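Local coordinates for protein endoglucanase (PDB 2YIK) that probably hydrolyses internal beta-1,4-glucosidic bonds of cellulose as a family 9 glycoside hydrolase, at residues F92-L100 against F170-A179. Sequence-based numbering, arbitrary orientation.
Sequences FISSNRSVL and FRDASGNVVA
Phe-170, in the first arm of a beta hairpin, meets Leu-100 in the last turn of helix 90-100. Its CB lies 4.0 Å from CD2 of Leu-100, the two side chains crossing at about a right angle, and CE2 of its ring comes within 3.8 Å of Leu-100 O. Val-99 O and Ala-179 O lie at the ring's edge, where the slightly positive C-H groups suit carbonyl oxygens. Arg-171 turns outward: NE bonds to Gly-175 O across the hairpin, and NH1 forms a salt bridge with Asp-246 of helix 238-257. CG1 of Val-99 packs beside the Arg-171 carbonyl, 3.4 Å from O. The other branch of Val-99, CG2, lies alongside Asp-172, 4.0 Å from CB. The Asp-172 carboxylate turns back into its own loop, OD1 accepting weak hydrogen bonds from Ser-174 N in the type I turn and from Asn-176 N just after it. Gly-175 closes the turn with positive phi (99°), where a CB would jam against the preceding carbonyl O. On the returning strand Val-178 has CG1 anti to the backbone N (chi1 167°); that branch meets Phe-92 CZ at 3.7 Å, while CG2 touches Val-99 CG1. Val-178 O approaches the Phe-92 ring at its edge, 3.3 Å from CZ. Val-178 and Ala-179 form a classic beta bulge opposite Phe-170, and the short Ala-179 methyl lets Leu-100 CD2 settle at 3.9 Å. Helix 90-100 thus docks on the hairpin of strands 169-171 and 177-184, peripheral in the family 9 catalytic domain, and burial of apolar surface probably supplies most of the cohesion.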
# COMPACT_ATOMS: atom_id res chain seq x y z
N PHE A 92 -1.57 -3.78 -31.28
CA PHE A 92 -2.50 -3.89 -30.17
C PHE A 92 -3.42 -2.69 -30.14
O PHE A 92 -4.63 -2.83 -30.01
CB PHE A 92 -1.76 -3.97 -28.84
CG PHE A 92 -2.66 -4.22 -27.67
CD1 PHE A 92 -3.07 -5.52 -27.37
CD2 PHE A 92 -3.16 -3.16 -26.93
CE1 PHE A 92 -3.97 -5.76 -26.34
CE2 PHE A 92 -4.07 -3.39 -25.90
CZ PHE A 92 -4.48 -4.69 -25.60
N ILE A 93 -2.85 -1.49 -30.26
CA ILE A 93 -3.64 -0.26 -30.27
C ILE A 93 -4.61 -0.27 -31.46
O ILE A 93 -5.78 0.10 -31.33
CB ILE A 93 -2.74 1.00 -30.39
CG1 ILE A 93 -1.84 1.13 -29.15
CG2 ILE A 93 -3.60 2.24 -30.56
CD1 ILE A 93 -2.63 1.23 -27.85
N SER A 94 -4.12 -0.71 -32.61
CA SER A 94 -4.92 -0.76 -33.83
C SER A 94 -6.17 -1.63 -33.66
O SER A 94 -7.28 -1.22 -34.01
CB SER A 94 -4.07 -1.26 -35.00
OG SER A 94 -4.70 -0.98 -36.24
N SER A 95 -6.00 -2.82 -33.08
CA SER A 95 -7.12 -3.75 -32.87
C SER A 95 -8.05 -3.39 -31.71
O SER A 95 -9.21 -3.80 -31.71
CB SER A 95 -6.60 -5.16 -32.60
OG SER A 95 -5.88 -5.68 -33.70
N ASN A 96 -7.55 -2.63 -30.74
CA ASN A 96 -8.34 -2.28 -29.56
C ASN A 96 -8.72 -0.82 -29.35
O ASN A 96 -9.20 -0.45 -28.28
CB ASN A 96 -7.63 -2.80 -28.31
CG ASN A 96 -7.40 -4.30 -28.36
OD1 ASN A 96 -6.30 -4.77 -28.66
ND2 ASN A 96 -8.46 -5.06 -28.09
N ARG A 97 -8.53 -0.00 -30.38
CA ARG A 97 -8.82 1.42 -30.29
C ARG A 97 -10.20 1.80 -29.74
O ARG A 97 -10.32 2.73 -28.93
CB ARG A 97 -8.62 2.06 -31.66
CG ARG A 97 -8.59 3.57 -31.65
CD ARG A 97 -8.43 4.09 -33.08
NE ARG A 97 -7.20 3.59 -33.69
CZ ARG A 97 -5.99 4.10 -33.47
NH1 ARG A 97 -5.85 5.12 -32.64
NH2 ARG A 97 -4.92 3.56 -34.05
N SER A 98 -11.24 1.10 -30.17
CA SER A 98 -12.59 1.42 -29.72
C SER A 98 -12.82 1.21 -28.23
O SER A 98 -13.76 1.77 -27.67
CB SER A 98 -13.64 0.66 -30.55
OG SER A 98 -13.43 -0.74 -30.49
N VAL A 99 -11.98 0.40 -27.59
CA VAL A 99 -12.12 0.17 -26.15
C VAL A 99 -11.15 1.07 -25.40
O VAL A 99 -11.48 1.60 -24.35
CB VAL A 99 -11.89 -1.32 -25.78
CG1 VAL A 99 -11.65 -1.48 -24.28
CG2 VAL A 99 -13.11 -2.14 -26.18
N LEU A 100 -9.96 1.25 -25.95
CA LEU A 100 -8.96 2.10 -25.32
C LEU A 100 -9.30 3.59 -25.44
O LEU A 100 -8.96 4.38 -24.56
CB LEU A 100 -7.59 1.87 -25.97
CG LEU A 100 -6.92 0.49 -25.84
CD1 LEU A 100 -5.69 0.42 -26.73
CD2 LEU A 100 -6.55 0.26 -24.38
N PHE A 170 -8.94 -0.58 -18.65
CA PHE A 170 -9.71 -0.47 -19.89
C PHE A 170 -10.38 -1.81 -20.19
O PHE A 170 -9.71 -2.79 -20.51
CB PHE A 170 -8.77 -0.03 -21.02
CG PHE A 170 -8.13 1.30 -20.77
CD1 PHE A 170 -6.98 1.40 -19.98
CD2 PHE A 170 -8.72 2.47 -21.24
CE1 PHE A 170 -6.44 2.64 -19.66
CE2 PHE A 170 -8.18 3.72 -20.93
CZ PHE A 170 -7.04 3.80 -20.13
N ARG A 171 -11.70 -1.83 -20.06
CA ARG A 171 -12.49 -3.04 -20.28
C ARG A 171 -13.48 -2.91 -21.43
O ARG A 171 -13.93 -1.80 -21.74
CB ARG A 171 -13.29 -3.36 -19.00
CG ARG A 171 -12.48 -3.33 -17.72
CD ARG A 171 -13.40 -3.16 -16.51
NE ARG A 171 -14.19 -4.35 -16.23
CZ ARG A 171 -15.23 -4.38 -15.41
NH1 ARG A 171 -15.63 -3.28 -14.79
NH2 ARG A 171 -15.88 -5.52 -15.19
N ASP A 172 -13.82 -4.03 -22.07
CA ASP A 172 -14.80 -3.96 -23.14
C ASP A 172 -16.16 -3.92 -22.44
O ASP A 172 -16.22 -4.05 -21.21
CB ASP A 172 -14.67 -5.15 -24.11
CG ASP A 172 -14.97 -6.49 -23.47
OD1 ASP A 172 -15.58 -6.55 -22.38
OD2 ASP A 172 -14.60 -7.51 -24.09
N ALA A 173 -17.24 -3.71 -23.19
CA ALA A 173 -18.57 -3.58 -22.60
C ALA A 173 -19.03 -4.78 -21.79
O ALA A 173 -19.91 -4.65 -20.95
CB ALA A 173 -19.60 -3.25 -23.68
N SER A 174 -18.44 -5.94 -22.03
CA SER A 174 -18.79 -7.15 -21.29
C SER A 174 -18.03 -7.26 -19.96
O SER A 174 -18.25 -8.19 -19.18
CB SER A 174 -18.50 -8.39 -22.12
OG SER A 174 -19.62 -8.74 -22.91
N GLY A 175 -17.13 -6.32 -19.72
CA GLY A 175 -16.36 -6.34 -18.49
C GLY A 175 -14.96 -6.92 -18.59
O GLY A 175 -14.18 -6.82 -17.63
N ASN A 176 -14.62 -7.54 -19.71
CA ASN A 176 -13.29 -8.13 -19.88
C ASN A 176 -12.21 -7.06 -19.93
O ASN A 176 -12.35 -6.06 -20.64
CB ASN A 176 -13.22 -8.97 -21.15
CG ASN A 176 -14.31 -10.02 -21.20
OD1 ASN A 176 -15.19 -9.97 -22.07
ND2 ASN A 176 -14.26 -10.96 -20.27
N VAL A 177 -11.14 -7.27 -19.17
CA VAL A 177 -10.02 -6.33 -19.15
C VAL A 177 -9.20 -6.48 -20.43
O VAL A 177 -8.80 -7.57 -20.81
CB VAL A 177 -9.08 -6.58 -17.94
CG1 VAL A 177 -7.87 -5.67 -18.04
CG2 VAL A 177 -9.83 -6.32 -16.64
N VAL A 178 -8.97 -5.35 -21.10
CA VAL A 178 -8.21 -5.33 -22.34
C VAL A 178 -6.79 -4.83 -22.07
O VAL A 178 -5.82 -5.33 -22.64
CB VAL A 178 -8.93 -4.42 -23.37
CG1 VAL A 178 -8.01 -4.12 -24.54
CG2 VAL A 178 -10.21 -5.10 -23.86
N ALA A 179 -6.67 -3.84 -21.19
CA ALA A 179 -5.38 -3.28 -20.82
C ALA A 179 -5.49 -2.58 -19.46
O ALA A 179 -6.56 -2.09 -19.08
CB ALA A 179 -4.90 -2.30 -21.88